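Local coordinates for protein 47 KDA membrane antigen (Treponema pallidum, PDB 1O75) that binds penicillin and shows zinc-dependent carboxypeptidase activity on synthetic depsipeptides, and may serve to reduce cross-linking of the peptidoglycan, at residues L74-L79 against K146-K151. The protein carries 2 engineered substitutions. Residues are numbered along the deposited sequence; the frame is centred on the assembly and turned at random.
Sequences LGEKVL and KITNVK. With XE (xenon), chain G.
A classic beta bulge interrupts the antiparallel pairing of strands 69-85 and 143-163 in the large mixed sheet. Thr148 and Asn149 both face Leu74, and the backbone oxygen of Leu74 accepts from both. Thr148 N reaches Leu74 O at 2.7 Å on a nearly straight bond (177° at the hydrogen). Asn149 N lies 3.2 Å from Leu74 O, in the carbonyl plane and on a lone pair. Leu74 N returns a bond to Asn149 O. Past the bulge the two strands pair again, closely at Gly75. Gly75 sits opposite Ile147 in a non-hydrogen-bonded pair, its CA only 3.0 Å from Lys146 O. Glu76 and Lys146 then form a hydrogen-bonded pair. Lys146 N sits on a lone pair of Glu76 O at 2.8 Å, and Glu76 N meets Lys146 O at 2.9 Å from above the carbonyl plane.

The side chains of Leu74 and Asn149 lie side by side and point the same way. Leu74 CG is anti to its backbone N (chi1 178°), and the CD2 branch rests 3.3 Å from Asn149 ND2. Thr148 crosses Glu76 at about a right angle, its CG2 methyl 3.6 Å from Glu76 CG. One water joins Glu76 OE2 to Thr148 OG1. The carboxylate also hydrogen-bonds Thr97 OG1 through OE1 and Ser387 OG of the second subunit through OE2. Lys146 NZ hydrogen-bonds Ser375 O of that subunit.

Xenon lies beside the bulge, 3.7 Å from Lys151 CB, in a pocket completed by Glu72 and Met104. The bulge thus concentrates two N-H donors on one carbonyl. The polar ends of Glu76 and Lys146 tie this part of the sheet to the second subunit of the crystal homodimer, though the protein is probably a monomer.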
loop_
_atom_site.group_PDB
_atom_site.type_symbol
_atom_site.label_atom_id
_atom_site.label_comp_id
_atom_site.label_asym_id
_atom_site.label_seq_id
_atom_site.Cartn_x
_atom_site.Cartn_y
_atom_site.Cartn_z
ATOM N N LEU B 74 18.519 -19.043 -7.858
ATOM C CA LEU B 74 19.777 -19.491 -7.286
ATOM C C LEU B 74 19.692 -19.187 -5.796
ATOM O O LEU B 74 19.243 -18.102 -5.411
ATOM C CB LEU B 74 20.938 -18.691 -7.873
ATOM C CG LEU B 74 22.322 -19.021 -7.311
ATOM C CD1 LEU B 74 22.770 -20.357 -7.896
ATOM C CD2 LEU B 74 23.327 -17.920 -7.680
ATOM N N GLY B 75 20.129 -20.130 -4.966
ATOM C CA GLY B 75 20.097 -19.911 -3.528
ATOM C C GLY B 75 21.335 -20.417 -2.808
ATOM O O GLY B 75 22.081 -21.244 -3.354
ATOM N N GLU B 76 21.558 -19.918 -1.591
ATOM C CA GLU B 76 22.707 -20.326 -0.785
ATOM C C GLU B 76 22.239 -21.228 0.345
ATOM O O GLU B 76 21.186 -20.988 0.956
ATOM C CB GLU B 76 23.411 -19.119 -0.177
ATOM C CG GLU B 76 23.807 -18.076 -1.170
ATOM C CD GLU B 76 24.496 -16.897 -0.530
ATOM O OE1 GLU B 76 24.183 -16.570 0.635
ATOM O OE2 GLU B 76 25.341 -16.282 -1.201
ATOM N N LYS B 77 23.027 -22.257 0.633
ATOM C CA LYS B 77 22.668 -23.193 1.691
ATOM C C LYS B 77 22.394 -22.500 3.012
ATOM O O LYS B 77 23.173 -21.661 3.475
ATOM C CB LYS B 77 23.770 -24.240 1.903
ATOM C CG LYS B 77 23.357 -25.310 2.920
ATOM C CD LYS B 77 24.559 -26.138 3.342
ATOM C CE LYS B 77 24.220 -27.107 4.459
ATOM N NZ LYS B 77 25.481 -27.747 4.973
ATOM N N VAL B 78 21.259 -22.848 3.607
ATOM C CA VAL B 78 20.872 -22.281 4.903
ATOM C C VAL B 78 21.562 -23.048 6.045
ATOM O O VAL B 78 21.494 -24.274 6.086
ATOM C CB VAL B 78 19.349 -22.392 5.110
ATOM C CG1 VAL B 78 18.997 -22.065 6.546
ATOM C CG2 VAL B 78 18.621 -21.434 4.143
ATOM N N LEU B 79 22.202 -22.307 6.947
ATOM C CA LEU B 79 22.898 -22.845 8.112
ATOM C C LEU B 79 22.028 -22.656 9.353
ATOM O O LEU B 79 22.097 -23.439 10.308
ATOM C CB LEU B 79 24.238 -22.135 8.312
ATOM C CG LEU B 79 25.249 -22.385 7.192
ATOM C CD1 LEU B 79 26.483 -21.556 7.441
ATOM C CD2 LEU B 79 25.600 -23.879 7.131
ATOM N N LYS B 146 18.541 -20.259 0.643
ATOM C CA LYS B 146 17.982 -18.914 0.641
ATOM C C LYS B 146 18.174 -18.300 -0.756
ATOM O O LYS B 146 19.304 -18.176 -1.238
ATOM C CB LYS B 146 18.703 -18.047 1.665
ATOM C CG LYS B 146 18.288 -16.570 1.682
ATOM C CD LYS B 146 19.080 -15.824 2.736
ATOM C CE LYS B 146 19.392 -14.382 2.358
ATOM N NZ LYS B 146 18.478 -13.399 3.008
ATOM N N ILE B 147 17.068 -17.923 -1.391
ATOM C CA ILE B 147 17.112 -17.324 -2.727
ATOM C C ILE B 147 18.007 -16.092 -2.773
ATOM O O ILE B 147 17.909 -15.211 -1.919
ATOM C CB ILE B 147 15.685 -16.950 -3.188
ATOM C CG1 ILE B 147 14.886 -18.235 -3.398
ATOM C CG2 ILE B 147 15.743 -16.086 -4.490
ATOM C CD1 ILE B 147 13.389 -18.040 -3.616
ATOM N N THR B 148 18.914 -16.038 -3.745
ATOM C CA THR B 148 19.776 -14.864 -3.873
ATOM C C THR B 148 19.716 -14.221 -5.270
ATOM O O THR B 148 20.029 -13.037 -5.432
ATOM C CB THR B 148 21.247 -15.195 -3.582
ATOM O OG1 THR B 148 21.680 -16.236 -4.469
ATOM C CG2 THR B 148 21.419 -15.626 -2.127
ATOM N N ASN B 149 19.327 -15.007 -6.272
ATOM C CA ASN B 149 19.244 -14.507 -7.646
ATOM C C ASN B 149 18.095 -15.161 -8.370
ATOM O O ASN B 149 17.690 -16.279 -8.039
ATOM C CB ASN B 149 20.528 -14.816 -8.432
ATOM C CG ASN B 149 21.749 -14.169 -7.838
ATOM O OD1 ASN B 149 22.117 -13.048 -8.194
ATOM N ND2 ASN B 149 22.383 -14.871 -6.900
ATOM N N VAL B 150 17.578 -14.462 -9.379
ATOM C CA VAL B 150 16.490 -14.986 -10.180
ATOM C C VAL B 150 16.818 -14.668 -11.631
ATOM O O VAL B 150 17.400 -13.621 -11.935
ATOM C CB VAL B 150 15.143 -14.342 -9.803
ATOM C CG1 VAL B 150 14.032 -14.924 -10.665
ATOM C CG2 VAL B 150 14.847 -14.602 -8.315
ATOM N N LYS B 151 16.459 -15.580 -12.518
ATOM C CA LYS B 151 16.722 -15.400 -13.935
ATOM C C LYS B 151 15.427 -15.753 -14.639
ATOM O O LYS B 151 14.898 -16.846 -14.449
ATOM C CB LYS B 151 17.862 -16.332 -14.370
ATOM C CG LYS B 151 18.263 -16.228 -15.829
ATOM C CD LYS B 151 19.483 -17.090 -16.126
ATOM C CE LYS B 151 19.607 -17.375 -17.616
ATOM N NZ LYS B 151 20.765 -18.279 -17.952
HETATM XE XE XE G . 19.494 -17.726 -11.331
HETATM O O HOH W 1 24.435 -16.354 -4.052
#